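Local coordinates for acyl-CoA dehydrogenase (Geobacillus kaustophilus, PDB 2PG0), which catalyses the FAD-dependent alpha,beta-dehydrogenation of acyl-CoA thioesters, as a member of the acyl-CoA dehydrogenase family, at the interface of chains A and B and the interface of chains A and C. Coordinates in Å, arbitrary orientation; residue numbers count along the deposited sequence, not the author numbering. Chains: chain A/B/C, Acyl-CoA dehydrogenase.

Chain A meets B and C through two different two-fold interfaces, and the four copies of the deposited assembly fit the tetramer common among acyl-CoA dehydrogenases. Contacts 1 and 4 lie on the A-B side, their C-alpha centres about 20 Å apart, and both use helix 285-313, one near its C-terminal end and the other nearer its start. Contacts 2 and 3 belong to the A-C side, about 11 Å apart, and share A:Arg360. They overlap in part by symmetry: the Val208-Tyr349 pairing occurs in each with the chains exchanged, while the rest differs. Contacts 1 and 2 are separated by about 41 Å, contacts 3 and 4 by about 27 Å.

Contact 1: the interface of chains A and B. Residues chain A 8, 310; chain B 8, 310.
A:Arg8 and B:Arg8 lay their guanidinium groups one over the other across the A-B two-fold, planes 7° apart, the two side chains running antiparallel. Each is stretched out from CG to NE (chi2 -162°), which carries its guanidinium over the partner's. The overlap is offset: NE of B:Arg8 sits 3.1 Å above the guanidinium plane of A:Arg8, toward its rim, and the reverse holds equally. The two NE atoms face each other without a hydrogen bond, because their N-H groups point elsewhere.

The carboxylates probably offset the charge from the side. Each guanidinium has the partner chain's glutamate at its edge, in plane, as a long salt bridge: NH2 of A:Arg8 lies 3.7 Å from carboxylate OE1 of B:Glu310. The carboxylate plane stands steeply to the guanidinium.

Within each chain the other carboxylate oxygen is used: backbone N of A:Arg8 donates to OE2 of A:Glu310 over 3.1 Å, reaching it on the anti side and 33° out of plane. Each glutamate thus ties its own N-terminal segment down while facing the partner's arginine.

Arg8 belongs to the loop ahead of helix 12-28, and Glu310 to the last turn of helix 285-313, so the site joins chain termini to helix ends.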
loop_
_atom_site.group_PDB
_atom_site.type_symbol
_atom_site.label_atom_id
_atom_site.label_comp_id
_atom_site.label_asym_id
_atom_site.label_seq_id
_atom_site.Cartn_x
_atom_site.Cartn_y
_atom_site.Cartn_z
ATOM N N ARG A 8 -14.691 -7.646 27.269
ATOM C CA ARG A 8 -15.584 -8.165 28.297
ATOM C C ARG A 8 -15.441 -9.644 28.631
ATOM O O ARG A 8 -16.091 -10.113 29.556
ATOM C CB ARG A 8 -17.043 -7.890 27.920
ATOM C CG ARG A 8 -17.349 -6.439 27.623
ATOM C CD ARG A 8 -18.839 -6.155 27.699
ATOM N NE ARG A 8 -19.180 -4.938 26.963
ATOM C CZ ARG A 8 -20.135 -4.079 27.309
ATOM N NH1 ARG A 8 -20.874 -4.286 28.396
ATOM N NH2 ARG A 8 -20.351 -3.002 26.560
ATOM N N GLU A 310 -15.795 -12.736 21.782
ATOM C CA GLU A 310 -17.083 -12.575 22.469
ATOM C C GLU A 310 -18.237 -13.262 21.731
ATOM O O GLU A 310 -18.993 -14.028 22.338
ATOM C CB GLU A 310 -17.394 -11.090 22.708
ATOM C CG GLU A 310 -16.477 -10.415 23.726
ATOM C CD GLU A 310 -16.673 -8.905 23.787
ATOM O OE1 GLU A 310 -17.660 -8.404 23.203
ATOM O OE2 GLU A 310 -15.830 -8.217 24.411
ATOM N N ARG B 8 -23.471 -2.442 21.471
ATOM C CA ARG B 8 -24.314 -2.381 22.659
ATOM C C ARG B 8 -24.956 -1.034 22.963
ATOM O O ARG B 8 -25.753 -0.948 23.887
ATOM C CB ARG B 8 -23.524 -2.834 23.892
ATOM C CG ARG B 8 -22.880 -4.195 23.757
ATOM C CD ARG B 8 -22.509 -4.775 25.111
ATOM N NE ARG B 8 -21.486 -5.811 24.976
ATOM C CZ ARG B 8 -21.398 -6.900 25.737
ATOM N NH1 ARG B 8 -22.274 -7.120 26.713
ATOM N NH2 ARG B 8 -20.423 -7.775 25.515
ATOM N N GLU B 310 -18.992 3.541 22.648
ATOM C CA GLU B 310 -19.276 2.964 23.968
ATOM C C GLU B 310 -18.412 3.574 25.078
ATOM O O GLU B 310 -18.940 4.001 26.110
ATOM C CB GLU B 310 -19.130 1.435 23.941
ATOM C CG GLU B 310 -20.199 0.720 23.116
ATOM C CD GLU B 310 -19.910 -0.765 22.937
ATOM O OE1 GLU B 310 -19.003 -1.287 23.624
ATOM O OE2 GLU B 310 -20.584 -1.409 22.097
#

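Contact 2: the interface of chains A and C. Residues chain A 349, 351, 356, 360; chain C 206-208, 360.
C:Val208 fills the middle of this patch of the two-fold A-C interface, where loop 206-208 of one chain docks on the 345-360 region of the other in the deposited tetramer. It packs between A:Tyr349 and A:Ala356. Its CB stands over one face of the tyrosine ring, 3.9 Å from the centroid and shifted toward the rim at CE1, a CH-pi contact. The methyl groups then part. CG2 meets CB of A:Ala356 at 3.5 Å, while CG1, anti to the backbone N (chi1 167°), points toward the aliphatic stem of A:Arg360. CB of C:Lys207 comes over the same face, beyond the CD2 side of the ring.

Backbone bonds surround this core. The amide N of C:Val208 donates to the carbonyl O of A:Tyr349 over 2.9 Å, and N of A:Glu351 donates to O of C:Glu206. The loop is thereby held at both ends against chain A. At the far end of the ring, the phenol OH of A:Tyr349 gives a 2.7 Å hydrogen bond to O of C:Arg360, the acceptor in the ring plane.

Farther out, A:Arg360 grips A:Glu351 side-on, NE to OE2 and NH2 to OE1. The bend of the glutamate at chi2 (-70°) turns its carboxylate back toward this arginine. On chain C, C:Arg360 NH1 donates in plane to O of C:Val208, which also meets water 1 at 2.8 Å. That water reaches OE2 of A:Glu351 at 2.9 Å.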
loop_
_atom_site.group_PDB
_atom_site.type_symbol
_atom_site.label_atom_id
_atom_site.label_comp_id
_atom_site.label_asym_id
_atom_site.label_seq_id
_atom_site.Cartn_x
_atom_site.Cartn_y
_atom_site.Cartn_z
ATOM N N TYR A 349 18.629 -7.827 11.535
ATOM C CA TYR A 349 19.029 -8.959 10.684
ATOM C C TYR A 349 19.931 -9.958 11.429
ATOM O O TYR A 349 20.324 -10.991 10.876
ATOM C CB TYR A 349 19.725 -8.432 9.429
ATOM C CG TYR A 349 19.694 -9.379 8.246
ATOM C CD1 TYR A 349 18.481 -9.698 7.609
ATOM C CD2 TYR A 349 20.873 -9.944 7.752
ATOM C CE1 TYR A 349 18.449 -10.565 6.519
ATOM C CE2 TYR A 349 20.850 -10.805 6.657
ATOM C CZ TYR A 349 19.632 -11.107 6.052
ATOM O OH TYR A 349 19.600 -11.959 4.980
ATOM N N GLU A 351 20.623 -12.693 14.371
ATOM C CA GLU A 351 19.884 -13.706 15.133
ATOM C C GLU A 351 20.015 -13.562 16.649
ATOM O O GLU A 351 19.214 -14.121 17.402
ATOM C CB GLU A 351 20.288 -15.107 14.686
ATOM C CG GLU A 351 19.820 -15.449 13.266
ATOM C CD GLU A 351 18.305 -15.627 13.146
ATOM O OE1 GLU A 351 17.600 -15.691 14.183
ATOM O OE2 GLU A 351 17.824 -15.707 11.998
ATOM N N ALA A 356 14.640 -10.797 14.871
ATOM C CA ALA A 356 14.990 -11.634 13.716
ATOM C C ALA A 356 14.114 -12.889 13.673
ATOM O O ALA A 356 13.539 -13.234 12.630
ATOM C CB ALA A 356 16.470 -12.007 13.749
ATOM N N ARG A 360 11.039 -14.111 11.085
ATOM C CA ARG A 360 11.019 -15.399 10.373
ATOM C C ARG A 360 9.776 -16.228 10.696
ATOM O O ARG A 360 9.323 -17.012 9.865
ATOM C CB ARG A 360 12.277 -16.220 10.682
ATOM C CG ARG A 360 13.560 -15.698 10.013
ATOM C CD ARG A 360 14.729 -16.659 10.188
ATOM N NE ARG A 360 15.193 -16.692 11.577
ATOM C CZ ARG A 360 14.823 -17.598 12.476
ATOM N NH1 ARG A 360 13.977 -18.569 12.144
ATOM N NH2 ARG A 360 15.300 -17.526 13.716
ATOM N N GLU C 206 25.819 -14.547 13.240
ATOM C CA GLU C 206 24.662 -15.362 12.878
ATOM C C GLU C 206 23.577 -14.420 12.375
ATOM O O GLU C 206 23.095 -13.561 13.126
ATOM C CB GLU C 206 24.162 -16.177 14.080
ATOM C CG GLU C 206 25.032 -17.378 14.459
ATOM C CD GLU C 206 24.302 -18.380 15.362
ATOM O OE1 GLU C 206 23.072 -18.240 15.579
ATOM O OE2 GLU C 206 24.961 -19.317 15.866
ATOM N N LYS C 207 23.206 -14.571 11.103
ATOM C CA LYS C 207 22.275 -13.643 10.445
ATOM C C LYS C 207 20.998 -14.349 9.973
ATOM O O LYS C 207 20.954 -15.579 9.868
ATOM C CB LYS C 207 22.950 -12.947 9.252
ATOM C CG LYS C 207 24.308 -12.279 9.546
ATOM C CD LYS C 207 25.008 -11.811 8.264
ATOM C CE LYS C 207 25.491 -13.033 7.443
ATOM N NZ LYS C 207 26.219 -12.630 6.220
ATOM N N VAL C 208 19.963 -13.568 9.685
ATOM C CA VAL C 208 18.706 -14.113 9.141
ATOM C C VAL C 208 18.949 -14.827 7.804
ATOM O O VAL C 208 18.339 -15.853 7.518
ATOM C CB VAL C 208 17.643 -12.994 8.976
ATOM C CG1 VAL C 208 16.457 -13.453 8.121
ATOM C CG2 VAL C 208 17.170 -12.502 10.353
ATOM N N ARG C 360 14.743 -14.960 2.837
ATOM C CA ARG C 360 15.574 -14.568 3.993
ATOM C C ARG C 360 16.716 -13.631 3.603
ATOM O O ARG C 360 17.146 -12.803 4.407
ATOM C CB ARG C 360 16.142 -15.792 4.710
ATOM C CG ARG C 360 15.112 -16.639 5.475
ATOM C CD ARG C 360 15.783 -17.707 6.325
ATOM N NE ARG C 360 16.281 -18.803 5.498
ATOM C CZ ARG C 360 17.539 -18.932 5.089
ATOM N NH1 ARG C 360 18.465 -18.041 5.443
ATOM N NH2 ARG C 360 17.872 -19.963 4.326
HETATM O O HOH W 1 18.171 -17.525 9.792
#

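Contact 3: the interface of chains A and C. Residues chain A 208, 359-360, 363; chain C 341, 349, 359.
The rings of A:Tyr359 and C:Tyr359 approach from opposite directions near the two-fold, CE2 to CE2, without stacking. Water 3 lies over the centre of the A:Tyr359 ring, 3.5 Å above its plane, and water 2 is in plane at its hydroxyl edge. For C:Tyr359 the waters exchange roles: water 2 sits over the ring, water 3 at its edge. Its other face carries the methyl CE of C:Met341 over the centre, 3.4 Å from the plane, a contact within chain C. This is the part of the A-C interface next to the axis, where helix 354-361 of each chain faces its own copy in the deposited tetramer.

A:Pro363 wedges into the apolar part. Its CB is 3.6 Å from the sulfur SD of C:Met341, and its CG is 3.6 Å from the hydroxyl OH of C:Tyr359. Methionine CG is anti to its backbone N and the chain turns at chi3 (-87°), which lets SD face the proline while CE covers the tyrosine of its own chain. On the flank away from the axis, A:Val208, C:Tyr349 and A:Arg360 repeat, with the chains exchanged, the loop docking found elsewhere in this interface.

Across the axis, water 2 joins OH of A:Tyr359 to O of C:Tyr359, each at 2.8 Å. Water 3 makes the reciprocal bridge, 2.7 Å from OH of C:Tyr359 and 2.8 Å from O of A:Tyr359.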
loop_
_atom_site.group_PDB
_atom_site.type_symbol
_atom_site.label_atom_id
_atom_site.label_comp_id
_atom_site.label_asym_id
_atom_site.label_seq_id
_atom_site.Cartn_x
_atom_site.Cartn_y
_atom_site.Cartn_z
ATOM N N VAL A 208 11.718 -22.039 7.384
ATOM C CA VAL A 208 12.215 -20.660 7.546
ATOM C C VAL A 208 12.203 -20.242 9.020
ATOM O O VAL A 208 13.125 -19.581 9.486
ATOM C CB VAL A 208 11.382 -19.659 6.703
ATOM C CG1 VAL A 208 11.723 -18.209 7.058
ATOM C CG2 VAL A 208 11.607 -19.926 5.205
ATOM N N TYR A 359 10.413 -12.140 13.080
ATOM C CA TYR A 359 10.258 -11.862 11.644
ATOM C C TYR A 359 10.157 -13.148 10.815
ATOM O O TYR A 359 9.294 -13.259 9.943
ATOM C CB TYR A 359 11.412 -10.982 11.141
ATOM C CG TYR A 359 11.399 -10.718 9.645
ATOM C CD1 TYR A 359 10.841 -9.540 9.135
ATOM C CD2 TYR A 359 11.963 -11.629 8.750
ATOM C CE1 TYR A 359 10.838 -9.280 7.766
ATOM C CE2 TYR A 359 11.968 -11.383 7.382
ATOM C CZ TYR A 359 11.398 -10.208 6.896
ATOM O OH TYR A 359 11.398 -9.947 5.544
ATOM N N ARG A 360 11.039 -14.111 11.085
ATOM C CA ARG A 360 11.019 -15.399 10.373
ATOM C C ARG A 360 9.776 -16.228 10.696
ATOM O O ARG A 360 9.323 -17.012 9.865
ATOM C CB ARG A 360 12.277 -16.220 10.682
ATOM C CG ARG A 360 13.560 -15.698 10.013
ATOM C CD ARG A 360 14.729 -16.659 10.188
ATOM N NE ARG A 360 15.193 -16.692 11.577
ATOM C CZ ARG A 360 14.823 -17.598 12.476
ATOM N NH1 ARG A 360 13.977 -18.569 12.144
ATOM N NH2 ARG A 360 15.300 -17.526 13.716
ATOM N N PRO A 363 5.467 -15.028 8.795
ATOM C CA PRO A 363 4.787 -15.021 7.484
ATOM C C PRO A 363 3.956 -16.268 7.174
ATOM O O PRO A 363 3.014 -16.207 6.358
ATOM C CB PRO A 363 5.933 -14.833 6.486
ATOM C CG PRO A 363 7.139 -15.330 7.174
ATOM C CD PRO A 363 6.934 -15.112 8.651
ATOM N N MET C 341 6.701 -16.052 -1.392
ATOM C CA MET C 341 6.448 -17.030 -0.323
ATOM C C MET C 341 4.963 -17.402 -0.300
ATOM O O MET C 341 4.620 -18.581 -0.322
ATOM C CB MET C 341 6.905 -16.549 1.070
ATOM C CG MET C 341 6.748 -17.641 2.187
ATOM S SD MET C 341 7.057 -16.921 3.825
ATOM C CE MET C 341 8.833 -17.158 3.822
ATOM N N TYR C 349 7.693 -21.822 2.706
ATOM C CA TYR C 349 8.238 -21.799 4.073
ATOM C C TYR C 349 9.241 -22.935 4.349
ATOM O O TYR C 349 9.822 -23.020 5.443
ATOM C CB TYR C 349 7.084 -21.851 5.084
ATOM C CG TYR C 349 7.402 -21.221 6.425
ATOM C CD1 TYR C 349 7.643 -19.842 6.532
ATOM C CD2 TYR C 349 7.466 -21.996 7.585
ATOM C CE1 TYR C 349 7.944 -19.260 7.760
ATOM C CE2 TYR C 349 7.767 -21.422 8.817
ATOM C CZ TYR C 349 8.001 -20.059 8.895
ATOM O OH TYR C 349 8.290 -19.485 10.108
ATOM N N TYR C 359 14.010 -15.430 0.106
ATOM C CA TYR C 359 13.173 -14.621 1.000
ATOM C C TYR C 359 13.972 -14.084 2.191
ATOM O O TYR C 359 13.879 -12.896 2.520
ATOM C CB TYR C 359 11.974 -15.438 1.497
ATOM C CG TYR C 359 11.087 -14.711 2.490
ATOM C CD1 TYR C 359 9.946 -14.039 2.061
ATOM C CD2 TYR C 359 11.392 -14.699 3.860
ATOM C CE1 TYR C 359 9.126 -13.366 2.961
ATOM C CE2 TYR C 359 10.577 -14.037 4.775
ATOM C CZ TYR C 359 9.441 -13.373 4.318
ATOM O OH TYR C 359 8.623 -12.701 5.201
HETATM O O HOH W 2 11.883 -11.015 3.046
HETATM O O HOH W 3 8.206 -11.868 7.754
#

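Contact 4: the interface of chains A and B. Residues chain A 292, 295-296, 299; chain B 324, 327-328, 379.
A:Thr296 pushes its methyl and its hydroxyl into a pocket of chain B built from B:Met324, B:Trp327, B:Trp328 and B:Ile379. CG2, anti to the threonine backbone N, points between the two tryptophans: it meets CZ2 of B:Trp327 at 3.7 Å and CB of B:Trp328 at 3.8 Å. The same B:Trp328 CB lies over the centre of the B:Trp327 ring, so it touches both the methyl and the indole face.

B:Met324 passes beside the threonine, antiparallel to its side chain and extended beyond CG (chi2 178°). Stretched out this way it reaches across helix 285-313 of chain A, with SD 3.6 Å from CB of A:Ala299 and CE next to A:Ala295. The small alanine side chains probably let it come close. On the other flank CG2 of B:Ile379 packs at 3.8 Å on CB of A:Ala292, while its CD1 approaches the threonine hydroxyl.

The threonine hydroxyl, set among mostly apolar groups, both accepts and donates. OG1 of A:Thr296 accepts from the indole NE1 of B:Trp327 over 3.0 Å, with 154° at the hydrogen and the oxygen in the ring plane. It donates back to O of A:Ala292, one turn earlier, over 2.8 Å; this would turn the hydroxyl hydrogen toward its own helix and leave a lone pair for the indole N-H.

Helix 285-313 of chain A thus rests against helices 319-343 and 372-382 of chain B, a helix-on-helix seam of the C-terminal domains.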
loop_
_atom_site.group_PDB
_atom_site.type_symbol
_atom_site.label_atom_id
_atom_site.label_comp_id
_atom_site.label_asym_id
_atom_site.label_seq_id
_atom_site.Cartn_x
_atom_site.Cartn_y
_atom_site.Cartn_z
ATOM N N ALA A 292 3.076 5.246 15.268
ATOM C CA ALA A 292 1.666 5.643 15.429
ATOM C C ALA A 292 0.768 4.812 14.511
ATOM O O ALA A 292 -0.307 4.368 14.926
ATOM C CB ALA A 292 1.494 7.125 15.156
ATOM N N ALA A 295 0.678 1.226 15.843
ATOM C CA ALA A 295 -0.178 1.249 17.036
ATOM C C ALA A 295 -1.663 1.263 16.669
ATOM O O ALA A 295 -2.468 0.568 17.290
ATOM C CB ALA A 295 0.158 2.465 17.907
ATOM N N THR A 296 -2.010 2.060 15.655
ATOM C CA THR A 296 -3.393 2.173 15.173
ATOM C C THR A 296 -3.897 0.830 14.635
ATOM O O THR A 296 -4.967 0.352 15.019
ATOM C CB THR A 296 -3.514 3.272 14.080
ATOM O OG1 THR A 296 -3.120 4.533 14.632
ATOM C CG2 THR A 296 -4.950 3.388 13.566
ATOM N N ALA A 299 -4.383 -1.687 17.352
ATOM C CA ALA A 299 -5.599 -1.361 18.104
ATOM C C ALA A 299 -6.842 -1.870 17.366
ATOM O O ALA A 299 -7.756 -2.439 17.976
ATOM C CB ALA A 299 -5.680 0.152 18.332
ATOM N N MET B 324 -7.041 7.712 16.474
ATOM C CA MET B 324 -6.910 6.489 15.668
ATOM C C MET B 324 -8.105 6.303 14.735
ATOM O O MET B 324 -7.949 6.129 13.519
ATOM C CB MET B 324 -6.792 5.264 16.591
ATOM C CG MET B 324 -5.429 5.103 17.269
ATOM S SD MET B 324 -5.341 3.689 18.398
ATOM C CE MET B 324 -3.579 3.721 18.764
ATOM N N TRP B 327 -8.277 9.210 11.816
ATOM C CA TRP B 327 -7.371 9.133 10.676
ATOM C C TRP B 327 -7.551 7.845 9.880
ATOM O O TRP B 327 -7.614 7.880 8.652
ATOM C CB TRP B 327 -5.895 9.401 11.062
ATOM C CG TRP B 327 -5.085 8.200 11.487
ATOM C CD1 TRP B 327 -4.782 7.827 12.763
ATOM C CD2 TRP B 327 -4.459 7.232 10.627
ATOM N NE1 TRP B 327 -4.019 6.681 12.758
ATOM C CE2 TRP B 327 -3.808 6.293 11.459
ATOM C CE3 TRP B 327 -4.400 7.062 9.239
ATOM C CZ2 TRP B 327 -3.100 5.201 10.946
ATOM C CZ3 TRP B 327 -3.692 5.974 8.723
ATOM C CH2 TRP B 327 -3.055 5.056 9.580
ATOM N N TRP B 328 -7.654 6.716 10.572
ATOM C CA TRP B 328 -7.689 5.434 9.875
ATOM C C TRP B 328 -8.975 5.242 9.070
ATOM O O TRP B 328 -8.921 4.788 7.932
ATOM C CB TRP B 328 -7.464 4.262 10.832
ATOM C CG TRP B 328 -7.207 2.993 10.086
ATOM C CD1 TRP B 328 -5.989 2.507 9.678
ATOM C CD2 TRP B 328 -8.188 2.053 9.629
ATOM N NE1 TRP B 328 -6.157 1.318 9.010
ATOM C CE2 TRP B 328 -7.495 1.014 8.965
ATOM C CE3 TRP B 328 -9.586 1.976 9.737
ATOM C CZ2 TRP B 328 -8.151 -0.086 8.404
ATOM C CZ3 TRP B 328 -10.240 0.884 9.181
ATOM C CH2 TRP B 328 -9.521 -0.134 8.522
ATOM N N ILE B 379 -1.253 10.731 18.476
ATOM C CA ILE B 379 -1.037 9.335 18.847
ATOM C C ILE B 379 0.402 9.121 19.343
ATOM O O ILE B 379 0.613 8.500 20.381
ATOM C CB ILE B 379 -1.383 8.359 17.691
ATOM C CG1 ILE B 379 -2.889 8.395 17.395
ATOM C CG2 ILE B 379 -0.940 6.907 18.024
ATOM C CD1 ILE B 379 -3.255 7.881 15.990
#